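Local coordinates for protein putative TIM-barrel metal-dependent hydrolase (Mycobacterium avium subsp. paratuberculosis S397, PDB 4DZI) that probably acts as a metal-dependent hydrolase of the amidohydrolase family, a TIM-barrel protein that holds a two-metal site, occupied by cadmium in this crystal, at residues C[63-68]-C[98-103]; C[183-188]-C[221-226]; C[275-280]-C[304-309]; C[333-338]-C[367-372]. All coordinates share one frame; numbering follows the deposited sequence.

The four contacts follow one another along the chain, each closing before the next opens, so none nests or crosses. Contact 1 closes a loop of 29 residues, tying the short strand 65-66 to the turn ahead of helix 103-113. Contact 2 joins the C-terminal ends of helices 174-186 and 214-223, with strand 192-193 between them along the chain. Contact 3 packs helix 266-277 on helix 298-312, with strand 289-292 between them in sequence, at the subunit interface. Contact 4 joins the loop after strand 329-331 to the turns preceding helix 378-393; its 28 intervening residues include the metal ligands D356, H359 and E361. Contacts 1 and 4 both come near the metal site, the side chains of P68 and Y335 lying about 10 and 7 Å from a cadmium ion.

Contact 1. Residues C[63-68]-C[98-103]; sequences DPIIVP and PEYQNR
I65 and Y100 have the nearest backbones here, yet their CA atoms lie 9.9 Å apart, and no direct hydrogen bond joins strand 65-66 to the 3-10 turn 98-100. Y100 spans the gap with its ring. CG sits beside its own backbone N and anti to the carbonyl carbon (chi1 -62°), which carries the phenol out to segment 63-68. I65 meets the ring at its edge, near the plane, with CG2 3.9 Å from Y100 CE2; CG1 of the same isoleucine lies slightly farther from that carbon. At the far end, P68 CG is 3.4 Å from Y100 OH, approaching obliquely. Beyond the two segments, H97 lies nearly parallel to the Y100 ring, whereas Y17 meets it steeply. P358 touches Y100 and W357 touches P68, so the pair leans on the loop that also carries the cadmium ligands D356 and H359. One water completes the contact. It lies in the plane of the Y100 ring, accepts from Y100 OH at 2.6 Å and donates to I66 O at 2.9 Å. The phenol proton is therefore directed at the water, which satisfies a buried hydroxyl and a strand carbonyl together, while carbon packing holds the ring beside them.

Contact 2. Residues C[183-188]-C[221-226]; sequences FVLARG and AEAGVP
L185 and A223 meet where two neighbouring helices of the TIM barrel's outer layer come to an end. Helix 214-223 belongs to a beta-alpha-beta crossover between the parallel strands 192-193 and 227-230; helix 174-186 precedes the first of these. Both helices finish in a Schellman motif, with G188 and G224 at positive phi. One of the two closing bonds of each runs from G188 N to L185 O, 3.0 Å, and from G224 N to A221 O, 3.2 Å. L185 reaches over from the first helix and splits its two methyls. CG lies beside the backbone N (chi1 -72°), and the chain then runs on extended, with CD1 anti to CA. CD1 touches A223 CB at 3.9 Å, and the same CB is also near CD2. No polar bond crosses the contact, which is purely aliphatic. V225, just past the helix, also packs on V192 and so connects this helix-helix contact to the strand layer beneath. On another side of helix 174-186, R187 lays its guanidinium face on F183 and forms a salt bridge with D151. Between L185 and V225 the side chains run past each other in opposite directions, with L185 CD2 resting 3.6 Å from V225 CG2.

Contact 3. Residues C[275-280]-C[304-309]; sequences MIVHGV and KRLKKA. With SO4 (sulfate ion), chain J.
L306 forks between two residues at the end of helix 266-277. Its CD2 meets V277 CG2 at 3.5 Å, the two side chains crossing at a slant, while CD1 meets I276 CD1 at 4.0 Å, nearly at a right angle. With CG anti to the carbonyl carbon (chi1 -72°), the leucine leans off helix 298-312 so that each methyl finds its own partner. P321, Q324 and L325 of helix 321-328 back I276. Just after V277 the first helix ends in a Schellman motif: G279 has positive phi, and V280 N bonds to M275 O at 2.9 Å. One residue before L306, R305 extends from CG to NE and presents the edge of its guanidinium to a sulfate, probably from the crystallisation liquor. NH1 bonds to sulfate O1 at 2.9 Å and NH2 to O3 at 3.3 Å, the latter almost straight at 171°. R301 and R266 also hold this anion, as do R266 and R305 of the second subunit, while D264 and D265 of that subunit form salt bridges with R305. Taken together, this is aliphatic helix-helix packing in the outer layer of a TIM barrel, with an arginine-lined anion site beside it at the dimer interface.

Contact 4. Residues C[333-338]-C[367-372]; sequences PYYEDD and VSFTAE
Y335 and F369 bring their rings together with the side chains crossing at about a right angle. F369 CE2 lies in the plane of the Y335 ring, at its edge, 3.9 Å from Y335 CD1. The edge of F369 also receives P333, whose CG is 4.2 Å from F369 CZ, and F353 meets F369 edge-to-face from outside the two segments. CG of F369 is anti to its backbone N (chi1 -171°), a torsion that swings the ring from the 3-10 turns into the loop after strand 329-331. That loop makes a type I turn closed by D337 N to Y334 O at 3.1 Å; D337 OD2 also accepts from Y334 N at 2.9 Å, the donor standing well above the carboxylate plane. E372 bends at chi2 and sets its CG 3.5 Å from Y335 O. Its carboxylate has its salt bridge with R76, which also pairs with E336. Outside the two segments, Y335 also packs against D356, a ligand of both cadmium ions. The rings and proline thus give an apolar joint close to the metal site, while the two glutamates, with E336 OE1 and E372 OE1 4.6 Å apart, probably tolerate each other because R76 offsets their like charge.

Contact 1. Residues C[63-68]-C[98-103]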
loop_
_atom_site.group_PDB
_atom_site.type_symbol
_atom_site.label_atom_id
_atom_site.label_comp_id
_atom_site.label_asym_id
_atom_site.label_seq_id
_atom_site.Cartn_x
_atom_site.Cartn_y
_atom_site.Cartn_z
ATOM N N ASP C 63 26.610 -19.590 -6.245
ATOM C CA ASP C 63 27.706 -19.718 -7.207
ATOM C C ASP C 63 27.146 -20.175 -8.540
ATOM O O ASP C 63 26.458 -21.217 -8.598
ATOM C CB ASP C 63 28.678 -20.733 -6.635
ATOM C CG ASP C 63 29.999 -20.757 -7.385
ATOM O OD1 ASP C 63 30.266 -19.851 -8.192
ATOM O OD2 ASP C 63 30.771 -21.681 -7.126
ATOM N N PRO C 64 27.373 -19.400 -9.606
ATOM C CA PRO C 64 28.115 -18.134 -9.664
ATOM C C PRO C 64 27.340 -17.033 -8.974
ATOM O O PRO C 64 26.148 -17.202 -8.611
ATOM C CB PRO C 64 28.199 -17.822 -11.165
ATOM C CG PRO C 64 27.119 -18.616 -11.789
ATOM C CD PRO C 64 26.962 -19.854 -10.950
ATOM N N ILE C 65 27.996 -15.895 -8.810
ATOM C CA ILE C 65 27.444 -14.883 -7.921
ATOM C C ILE C 65 27.443 -13.537 -8.647
ATOM O O ILE C 65 28.409 -13.184 -9.346
ATOM C CB ILE C 65 28.234 -14.827 -6.598
ATOM C CG1 ILE C 65 27.505 -13.912 -5.602
ATOM C CG2 ILE C 65 29.667 -14.389 -6.850
ATOM C CD1 ILE C 65 26.145 -14.451 -5.203
ATOM N N ILE C 66 26.353 -12.779 -8.489
ATOM C CA ILE C 66 26.217 -11.493 -9.166
ATOM C C ILE C 66 27.381 -10.502 -8.845
ATOM O O ILE C 66 27.929 -10.484 -7.738
ATOM C CB ILE C 66 24.833 -10.858 -8.836
ATOM C CG1 ILE C 66 24.546 -9.682 -9.762
ATOM C CG2 ILE C 66 24.775 -10.429 -7.372
ATOM C CD1 ILE C 66 23.096 -9.205 -9.682
ATOM N N VAL C 67 27.753 -9.679 -9.813
ATOM C CA VAL C 67 28.773 -8.633 -9.613
ATOM C C VAL C 67 28.144 -7.474 -8.830
ATOM O O VAL C 67 27.057 -7.028 -9.165
ATOM C CB VAL C 67 29.256 -8.099 -10.982
ATOM C CG1 VAL C 67 30.094 -6.831 -10.802
ATOM C CG2 VAL C 67 30.039 -9.193 -11.732
ATOM N N PRO C 68 28.809 -6.999 -7.771
ATOM C CA PRO C 68 28.220 -5.924 -6.973
ATOM C C PRO C 68 27.940 -4.715 -7.838
ATOM O O PRO C 68 28.769 -4.321 -8.666
ATOM C CB PRO C 68 29.338 -5.600 -5.943
ATOM C CG PRO C 68 30.058 -6.895 -5.787
ATOM C CD PRO C 68 30.083 -7.501 -7.187
ATOM N N PRO C 98 36.227 -14.723 -1.541
ATOM C CA PRO C 98 36.120 -15.282 -0.221
ATOM C C PRO C 98 35.549 -14.303 0.796
ATOM O O PRO C 98 35.045 -14.745 1.815
ATOM C CB PRO C 98 37.587 -15.620 0.151
ATOM C CG PRO C 98 38.414 -14.791 -0.752
ATOM C CD PRO C 98 37.625 -14.725 -2.036
ATOM N N GLU C 99 35.644 -13.002 0.523
ATOM C CA GLU C 99 35.162 -11.975 1.462
ATOM C C GLU C 99 33.632 -12.040 1.618
ATOM O O GLU C 99 33.064 -11.441 2.558
ATOM C CB GLU C 99 35.603 -10.574 1.017
ATOM C CG GLU C 99 34.991 -10.045 -0.292
ATOM C CD GLU C 99 35.707 -10.483 -1.559
ATOM O OE1 GLU C 99 36.537 -11.437 -1.546
ATOM O OE2 GLU C 99 35.442 -9.850 -2.592
ATOM N N TYR C 100 32.971 -12.791 0.733
ATOM C CA TYR C 100 31.494 -12.935 0.906
ATOM C C TYR C 100 31.113 -13.923 2.016
ATOM O O TYR C 100 29.994 -13.931 2.537
ATOM C CB TYR C 100 30.842 -13.393 -0.415
ATOM C CG TYR C 100 30.989 -12.453 -1.566
ATOM C CD1 TYR C 100 31.463 -11.132 -1.402
ATOM C CD2 TYR C 100 30.616 -12.848 -2.834
ATOM C CE1 TYR C 100 31.624 -10.283 -2.479
ATOM C CE2 TYR C 100 30.735 -11.993 -3.901
ATOM C CZ TYR C 100 31.232 -10.712 -3.733
ATOM O OH TYR C 100 31.352 -9.882 -4.820
ATOM N N GLN C 101 32.016 -14.824 2.360
ATOM C CA GLN C 101 31.705 -15.862 3.305
ATOM C C GLN C 101 32.750 -16.048 4.404
ATOM O O GLN C 101 32.540 -16.839 5.327
ATOM C CB GLN C 101 31.493 -17.204 2.585
ATOM C CG GLN C 101 30.488 -17.115 1.435
ATOM C CD GLN C 101 30.120 -18.504 0.934
ATOM O OE1 GLN C 101 30.999 -19.237 0.475
ATOM N NE2 GLN C 101 28.842 -18.874 1.014
ATOM N N ASN C 102 33.838 -15.305 4.319
ATOM C CA ASN C 102 34.953 -15.447 5.285
ATOM C C ASN C 102 35.294 -14.125 5.963
ATOM O O ASN C 102 35.601 -13.134 5.274
ATOM C CB ASN C 102 36.202 -15.917 4.529
ATOM C CG ASN C 102 37.396 -16.170 5.448
ATOM O OD1 ASN C 102 38.243 -15.298 5.661
ATOM N ND2 ASN C 102 37.474 -17.376 5.981
ATOM N N ARG C 103 35.279 -14.117 7.298
ATOM C CA ARG C 103 35.385 -12.874 8.040
ATOM C C ARG C 103 36.761 -12.226 7.831
ATOM O O ARG C 103 36.854 -11.035 7.554
ATOM C CB ARG C 103 35.117 -13.109 9.530
ATOM C CG ARG C 103 34.878 -11.818 10.324
ATOM C CD ARG C 103 34.902 -12.091 11.814
ATOM N NE ARG C 103 34.436 -10.923 12.572
ATOM C CZ ARG C 103 35.216 -9.888 12.898
ATOM N NH1 ARG C 103 36.496 -9.892 12.538
ATOM N NH2 ARG C 103 34.711 -8.856 13.565
HETATM O O HOH W 1 30.669 -11.001 -7.113
#

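Contact 2. Residues C[183-188]-C[221-226]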
loop_
_atom_site.group_PDB
_atom_site.type_symbol
_atom_site.label_atom_id
_atom_site.label_comp_id
_atom_site.label_asym_id
_atom_site.label_seq_id
_atom_site.Cartn_x
_atom_site.Cartn_y
_atom_site.Cartn_z
ATOM N N PHE C 183 19.788 -14.599 24.915
ATOM C CA PHE C 183 20.930 -15.338 24.402
ATOM C C PHE C 183 21.820 -14.453 23.513
ATOM O O PHE C 183 23.029 -14.437 23.682
ATOM C CB PHE C 183 20.484 -16.589 23.630
ATOM C CG PHE C 183 21.533 -17.114 22.685
ATOM C CD1 PHE C 183 21.512 -16.757 21.340
ATOM C CD2 PHE C 183 22.531 -17.957 23.135
ATOM C CE1 PHE C 183 22.482 -17.222 20.466
ATOM C CE2 PHE C 183 23.498 -18.436 22.267
ATOM C CZ PHE C 183 23.477 -18.068 20.933
ATOM N N VAL C 184 21.232 -13.731 22.555
ATOM C CA VAL C 184 22.060 -12.892 21.656
ATOM C C VAL C 184 22.676 -11.674 22.350
ATOM O O VAL C 184 23.817 -11.326 22.079
ATOM C CB VAL C 184 21.340 -12.495 20.315
ATOM C CG1 VAL C 184 20.887 -13.756 19.561
ATOM C CG2 VAL C 184 20.178 -11.535 20.566
ATOM N N LEU C 185 21.935 -11.063 23.273
ATOM C CA LEU C 185 22.466 -9.972 24.097
ATOM C C LEU C 185 23.638 -10.470 24.938
ATOM O O LEU C 185 24.668 -9.796 25.047
ATOM C CB LEU C 185 21.370 -9.399 24.990
ATOM C CG LEU C 185 20.289 -8.562 24.311
ATOM C CD1 LEU C 185 19.295 -8.047 25.338
ATOM C CD2 LEU C 185 20.925 -7.389 23.579
ATOM N N ALA C 186 23.495 -11.646 25.540
ATOM C CA ALA C 186 24.629 -12.190 26.300
ATOM C C ALA C 186 25.854 -12.466 25.414
ATOM O O ALA C 186 26.990 -12.372 25.879
ATOM C CB ALA C 186 24.223 -13.425 27.082
ATOM N N ARG C 187 25.647 -12.794 24.134
ATOM C CA ARG C 187 26.768 -12.969 23.221
ATOM C C ARG C 187 27.247 -11.646 22.591
ATOM O O ARG C 187 28.077 -11.641 21.693
ATOM C CB ARG C 187 26.418 -13.979 22.120
ATOM C CG ARG C 187 26.289 -15.430 22.575
ATOM C CD ARG C 187 27.537 -16.232 22.204
ATOM N NE ARG C 187 27.392 -17.672 22.473
ATOM C CZ ARG C 187 27.246 -18.640 21.557
ATOM N NH1 ARG C 187 27.130 -19.904 21.956
ATOM N NH2 ARG C 187 27.220 -18.379 20.248
ATOM N N GLY C 188 26.732 -10.528 23.062
ATOM C CA GLY C 188 27.246 -9.242 22.637
ATOM C C GLY C 188 26.588 -8.604 21.426
ATOM O O GLY C 188 27.089 -7.631 20.915
ATOM N N ALA C 221 15.186 -2.295 24.607
ATOM C CA ALA C 221 15.248 -0.903 24.938
ATOM C C ALA C 221 16.183 -0.691 26.154
ATOM O O ALA C 221 16.981 0.232 26.163
ATOM C CB ALA C 221 13.834 -0.408 25.248
ATOM N N GLU C 222 16.099 -1.586 27.139
ATOM C CA GLU C 222 16.944 -1.491 28.355
ATOM C C GLU C 222 18.391 -1.745 28.028
ATOM O O GLU C 222 19.290 -1.165 28.646
ATOM C CB GLU C 222 16.513 -2.541 29.410
ATOM C CG GLU C 222 15.087 -2.405 29.913
ATOM C CD GLU C 222 14.724 -0.982 30.295
ATOM O OE1 GLU C 222 13.551 -0.601 30.096
ATOM O OE2 GLU C 222 15.606 -0.244 30.788
ATOM N N ALA C 223 18.623 -2.620 27.047
ATOM C CA ALA C 223 19.984 -2.939 26.625
ATOM C C ALA C 223 20.595 -1.882 25.700
ATOM O O ALA C 223 21.790 -1.907 25.425
ATOM C CB ALA C 223 20.017 -4.306 25.954
ATOM N N GLY C 224 19.775 -0.960 25.211
ATOM C CA GLY C 224 20.237 0.034 24.241
ATOM C C GLY C 224 20.534 -0.552 22.868
ATOM O O GLY C 224 21.288 0.047 22.075
ATOM N N VAL C 225 19.910 -1.684 22.558
ATOM C CA VAL C 225 20.118 -2.373 21.286
ATOM C C VAL C 225 18.920 -2.116 20.348
ATOM O O VAL C 225 17.766 -2.472 20.680
ATOM C CB VAL C 225 20.298 -3.894 21.528
ATOM C CG1 VAL C 225 20.143 -4.688 20.229
ATOM C CG2 VAL C 225 21.662 -4.167 22.175
ATOM N N PRO C 226 19.184 -1.500 19.174
ATOM C CA PRO C 226 18.075 -1.223 18.252
ATOM C C PRO C 226 17.499 -2.468 17.599
ATOM O O PRO C 226 18.172 -3.487 17.467
ATOM C CB PRO C 226 18.705 -0.318 17.177
ATOM C CG PRO C 226 20.084 0.001 17.631
ATOM C CD PRO C 226 20.477 -0.998 18.677
#

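Contact 3. Residues C[275-280]-C[304-309]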
loop_
_atom_site.group_PDB
_atom_site.type_symbol
_atom_site.label_atom_id
_atom_site.label_comp_id
_atom_site.label_asym_id
_atom_site.label_seq_id
_atom_site.Cartn_x
_atom_site.Cartn_y
_atom_site.Cartn_z
ATOM N N MET C 275 4.195 -0.622 14.524
ATOM C CA MET C 275 4.997 -0.243 15.686
ATOM C C MET C 275 4.472 1.013 16.351
ATOM O O MET C 275 4.325 1.068 17.590
ATOM C CB MET C 275 6.464 -0.013 15.276
ATOM C CG MET C 275 7.147 -1.303 14.833
ATOM S SD MET C 275 7.612 -2.436 16.165
ATOM C CE MET C 275 8.912 -1.508 16.958
ATOM N N ILE C 276 4.230 2.037 15.544
ATOM C CA ILE C 276 3.881 3.336 16.090
ATOM C C ILE C 276 2.455 3.373 16.597
ATOM O O ILE C 276 2.218 3.749 17.764
ATOM C CB ILE C 276 4.092 4.482 15.090
ATOM C CG1 ILE C 276 5.591 4.618 14.763
ATOM C CG2 ILE C 276 3.604 5.803 15.683
ATOM C CD1 ILE C 276 5.904 5.449 13.535
ATOM N N VAL C 277 1.506 3.014 15.730
ATOM C CA VAL C 277 0.071 3.133 16.085
ATOM C C VAL C 277 -0.288 2.279 17.288
ATOM O O VAL C 277 -1.075 2.703 18.141
ATOM C CB VAL C 277 -0.827 2.788 14.869
ATOM C CG1 VAL C 277 -2.288 2.656 15.289
ATOM C CG2 VAL C 277 -0.649 3.840 13.784
ATOM N N HIS C 278 0.307 1.108 17.388
ATOM C CA HIS C 278 0.012 0.230 18.486
ATOM C C HIS C 278 0.878 0.482 19.707
ATOM O O HIS C 278 0.930 -0.308 20.579
ATOM C CB HIS C 278 -0.009 -1.238 18.080
ATOM C CG HIS C 278 -1.235 -1.640 17.322
ATOM N ND1 HIS C 278 -1.295 -2.775 16.560
ATOM C CD2 HIS C 278 -2.449 -1.058 17.213
ATOM C CE1 HIS C 278 -2.491 -2.887 16.027
ATOM N NE2 HIS C 278 -3.210 -1.853 16.398
ATOM N N GLY C 279 1.542 1.614 19.715
ATOM C CA GLY C 279 2.165 2.138 20.936
ATOM C C GLY C 279 3.467 1.497 21.386
ATOM O O GLY C 279 3.799 1.518 22.562
ATOM N N VAL C 280 4.226 0.902 20.466
ATOM C CA VAL C 280 5.492 0.334 20.902
ATOM C C VAL C 280 6.441 1.396 21.460
ATOM O O VAL C 280 7.109 1.149 22.461
ATOM C CB VAL C 280 6.181 -0.448 19.774
ATOM C CG1 VAL C 280 7.574 -0.910 20.251
ATOM C CG2 VAL C 280 5.305 -1.637 19.401
ATOM N N LYS C 304 1.582 11.472 6.791
ATOM C CA LYS C 304 0.225 11.956 6.457
ATOM C C LYS C 304 -0.824 11.108 7.144
ATOM O O LYS C 304 -1.749 11.618 7.781
ATOM C CB LYS C 304 -0.015 11.925 4.950
ATOM C CG LYS C 304 -1.384 12.469 4.554
ATOM C CD LYS C 304 -1.388 12.916 3.096
ATOM C CE LYS C 304 -2.731 13.493 2.673
ATOM N NZ LYS C 304 -3.643 12.423 2.176
ATOM N N ARG C 305 -0.680 9.796 7.024
ATOM C CA ARG C 305 -1.668 8.874 7.609
ATOM C C ARG C 305 -1.626 8.860 9.131
ATOM O O ARG C 305 -2.667 8.705 9.781
ATOM C CB ARG C 305 -1.429 7.476 7.037
ATOM C CG ARG C 305 -1.723 7.406 5.542
ATOM C CD ARG C 305 -1.177 6.119 4.910
ATOM N NE ARG C 305 -1.586 6.039 3.496
ATOM C CZ ARG C 305 -0.999 5.270 2.582
ATOM N NH1 ARG C 305 -1.455 5.238 1.333
ATOM N NH2 ARG C 305 0.072 4.540 2.902
ATOM N N LEU C 306 -0.438 8.995 9.737
ATOM C CA LEU C 306 -0.375 9.027 11.202
ATOM C C LEU C 306 -1.071 10.282 11.724
ATOM O O LEU C 306 -1.778 10.209 12.722
ATOM C CB LEU C 306 1.084 9.014 11.697
ATOM C CG LEU C 306 1.741 7.657 11.502
ATOM C CD1 LEU C 306 3.225 7.813 11.814
ATOM C CD2 LEU C 306 1.089 6.601 12.399
ATOM N N LYS C 307 -0.861 11.397 11.025
ATOM C CA LYS C 307 -1.454 12.673 11.440
ATOM C C LYS C 307 -2.983 12.566 11.397
ATOM O O LYS C 307 -3.687 13.079 12.275
ATOM C CB LYS C 307 -1.018 13.801 10.510
ATOM C CG LYS C 307 0.351 14.397 10.760
ATOM C CD LYS C 307 0.495 15.654 9.900
ATOM C CE LYS C 307 1.933 16.143 9.803
ATOM N NZ LYS C 307 2.542 16.403 11.139
ATOM N N LYS C 308 -3.496 11.929 10.350
ATOM C CA LYS C 308 -4.947 11.714 10.212
ATOM C C LYS C 308 -5.469 10.780 11.299
ATOM O O LYS C 308 -6.473 11.057 11.946
ATOM C CB LYS C 308 -5.241 11.167 8.810
ATOM C CG LYS C 308 -6.654 10.624 8.587
ATOM C CD LYS C 308 -7.707 11.697 8.392
ATOM C CE LYS C 308 -9.066 11.058 8.122
ATOM N NZ LYS C 308 -9.046 10.094 6.982
ATOM N N ALA C 309 -4.792 9.660 11.531
ATOM C CA ALA C 309 -5.257 8.760 12.579
ATOM C C ALA C 309 -5.310 9.441 13.989
ATOM O O ALA C 309 -6.233 9.177 14.769
ATOM C CB ALA C 309 -4.417 7.478 12.607
HETATM S S SO4 J . 0.999 2.921 -0.380
HETATM O O1 SO4 J . -0.352 2.858 0.141
HETATM O O2 SO4 J . 1.478 4.262 -0.811
HETATM O O3 SO4 J . 1.794 2.643 0.850
HETATM O O4 SO4 J . 1.513 1.907 -1.283
#

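Contact 4. Residues C[333-338]-C[367-372]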
loop_
_atom_site.group_PDB
_atom_site.type_symbol
_atom_site.label_atom_id
_atom_site.label_comp_id
_atom_site.label_asym_id
_atom_site.label_seq_id
_atom_site.Cartn_x
_atom_site.Cartn_y
_atom_site.Cartn_z
ATOM N N PRO C 333 18.266 5.485 3.426
ATOM C CA PRO C 333 17.483 5.706 2.203
ATOM C C PRO C 333 18.049 4.963 0.990
ATOM O O PRO C 333 19.194 4.455 0.990
ATOM C CB PRO C 333 17.639 7.217 1.973
ATOM C CG PRO C 333 19.064 7.483 2.485
ATOM C CD PRO C 333 19.097 6.658 3.761
ATOM N N TYR C 334 17.255 4.910 -0.079
ATOM C CA TYR C 334 17.800 4.459 -1.355
ATOM C C TYR C 334 18.614 5.620 -1.958
ATOM O O TYR C 334 18.363 6.802 -1.670
ATOM C CB TYR C 334 16.687 3.971 -2.334
ATOM C CG TYR C 334 16.066 2.588 -2.061
ATOM C CD1 TYR C 334 16.813 1.534 -1.529
ATOM C CD2 TYR C 334 14.727 2.320 -2.393
ATOM C CE1 TYR C 334 16.239 0.278 -1.307
ATOM C CE2 TYR C 334 14.157 1.070 -2.172
ATOM C CZ TYR C 334 14.904 0.043 -1.618
ATOM O OH TYR C 334 14.323 -1.232 -1.386
ATOM N N TYR C 335 19.601 5.270 -2.789
ATOM C CA TYR C 335 20.553 6.258 -3.357
ATOM C C TYR C 335 19.900 7.389 -4.125
ATOM O O TYR C 335 20.440 8.491 -4.153
ATOM C CB TYR C 335 21.599 5.569 -4.248
ATOM C CG TYR C 335 21.878 4.188 -3.751
ATOM C CD1 TYR C 335 22.295 3.985 -2.435
ATOM C CD2 TYR C 335 21.658 3.078 -4.554
ATOM C CE1 TYR C 335 22.526 2.713 -1.948
ATOM C CE2 TYR C 335 21.874 1.801 -4.073
ATOM C CZ TYR C 335 22.310 1.623 -2.775
ATOM O OH TYR C 335 22.527 0.351 -2.296
ATOM N N GLU C 336 18.748 7.121 -4.742
ATOM C CA GLU C 336 18.058 8.104 -5.593
ATOM C C GLU C 336 17.026 8.945 -4.876
ATOM O O GLU C 336 16.451 9.863 -5.441
ATOM C CB GLU C 336 17.410 7.404 -6.800
ATOM C CG GLU C 336 18.391 6.969 -7.877
ATOM C CD GLU C 336 19.059 8.144 -8.581
ATOM O OE1 GLU C 336 20.303 8.183 -8.599
ATOM O OE2 GLU C 336 18.353 9.033 -9.112
ATOM N N ASP C 337 16.794 8.642 -3.606
ATOM C CA ASP C 337 15.860 9.415 -2.817
ATOM C C ASP C 337 16.265 10.900 -2.704
ATOM O O ASP C 337 17.446 11.254 -2.754
ATOM C CB ASP C 337 15.725 8.793 -1.418
ATOM C CG ASP C 337 15.083 7.427 -1.429
ATOM O OD1 ASP C 337 14.587 6.958 -2.487
ATOM O OD2 ASP C 337 15.048 6.794 -0.345
ATOM N N ASP C 338 15.274 11.764 -2.560
ATOM C CA ASP C 338 15.531 13.189 -2.345
ATOM C C ASP C 338 16.046 13.406 -0.903
ATOM O O ASP C 338 15.262 13.509 0.072
ATOM C CB ASP C 338 14.232 13.951 -2.598
ATOM C CG ASP C 338 14.400 15.461 -2.516
ATOM O OD1 ASP C 338 15.385 15.945 -1.932
ATOM O OD2 ASP C 338 13.522 16.168 -3.036
ATOM N N VAL C 367 31.727 3.917 -0.587
ATOM C CA VAL C 367 31.884 5.346 -0.295
ATOM C C VAL C 367 31.365 6.251 -1.425
ATOM O O VAL C 367 31.258 7.458 -1.221
ATOM C CB VAL C 367 33.333 5.754 0.077
ATOM C CG1 VAL C 367 33.782 5.068 1.376
ATOM C CG2 VAL C 367 34.281 5.505 -1.102
ATOM N N SER C 368 31.052 5.696 -2.603
ATOM C CA SER C 368 30.451 6.520 -3.674
ATOM C C SER C 368 29.074 7.072 -3.295
ATOM O O SER C 368 28.515 7.908 -4.004
ATOM C CB SER C 368 30.378 5.755 -5.003
ATOM O OG SER C 368 29.426 4.724 -4.916
ATOM N N PHE C 369 28.533 6.625 -2.165
ATOM C CA PHE C 369 27.279 7.191 -1.659
ATOM C C PHE C 369 27.424 8.711 -1.518
ATOM O O PHE C 369 26.455 9.438 -1.641
ATOM C CB PHE C 369 26.943 6.540 -0.316
ATOM C CG PHE C 369 25.576 6.873 0.234
ATOM C CD1 PHE C 369 25.386 7.991 1.038
ATOM C CD2 PHE C 369 24.500 6.023 0.005
ATOM C CE1 PHE C 369 24.156 8.288 1.574
ATOM C CE2 PHE C 369 23.257 6.309 0.549
ATOM C CZ PHE C 369 23.085 7.442 1.332
ATOM N N THR C 370 28.639 9.207 -1.256
ATOM C CA THR C 370 28.797 10.629 -1.066
ATOM C C THR C 370 28.420 11.477 -2.279
ATOM O O THR C 370 28.126 12.678 -2.116
ATOM C CB THR C 370 30.244 11.007 -0.661
ATOM O OG1 THR C 370 31.147 10.546 -1.667
ATOM C CG2 THR C 370 30.640 10.341 0.688
ATOM N N ALA C 371 28.433 10.865 -3.462
ATOM C CA ALA C 371 28.005 11.554 -4.681
ATOM C C ALA C 371 26.566 12.074 -4.535
ATOM O O ALA C 371 26.208 13.069 -5.178
ATOM C CB ALA C 371 28.142 10.650 -5.915
ATOM N N GLU C 372 25.767 11.423 -3.676
ATOM C CA GLU C 372 24.361 11.808 -3.450
ATOM C C GLU C 372 24.192 12.888 -2.382
ATOM O O GLU C 372 23.059 13.291 -2.084
ATOM C CB GLU C 372 23.522 10.592 -3.030
ATOM C CG GLU C 372 23.795 9.319 -3.816
ATOM C CD GLU C 372 23.674 9.549 -5.309
ATOM O OE1 GLU C 372 23.022 10.538 -5.705
ATOM O OE2 GLU C 372 24.235 8.754 -6.081
HETATM O O HOH W 2 20.365 13.109 -3.095
#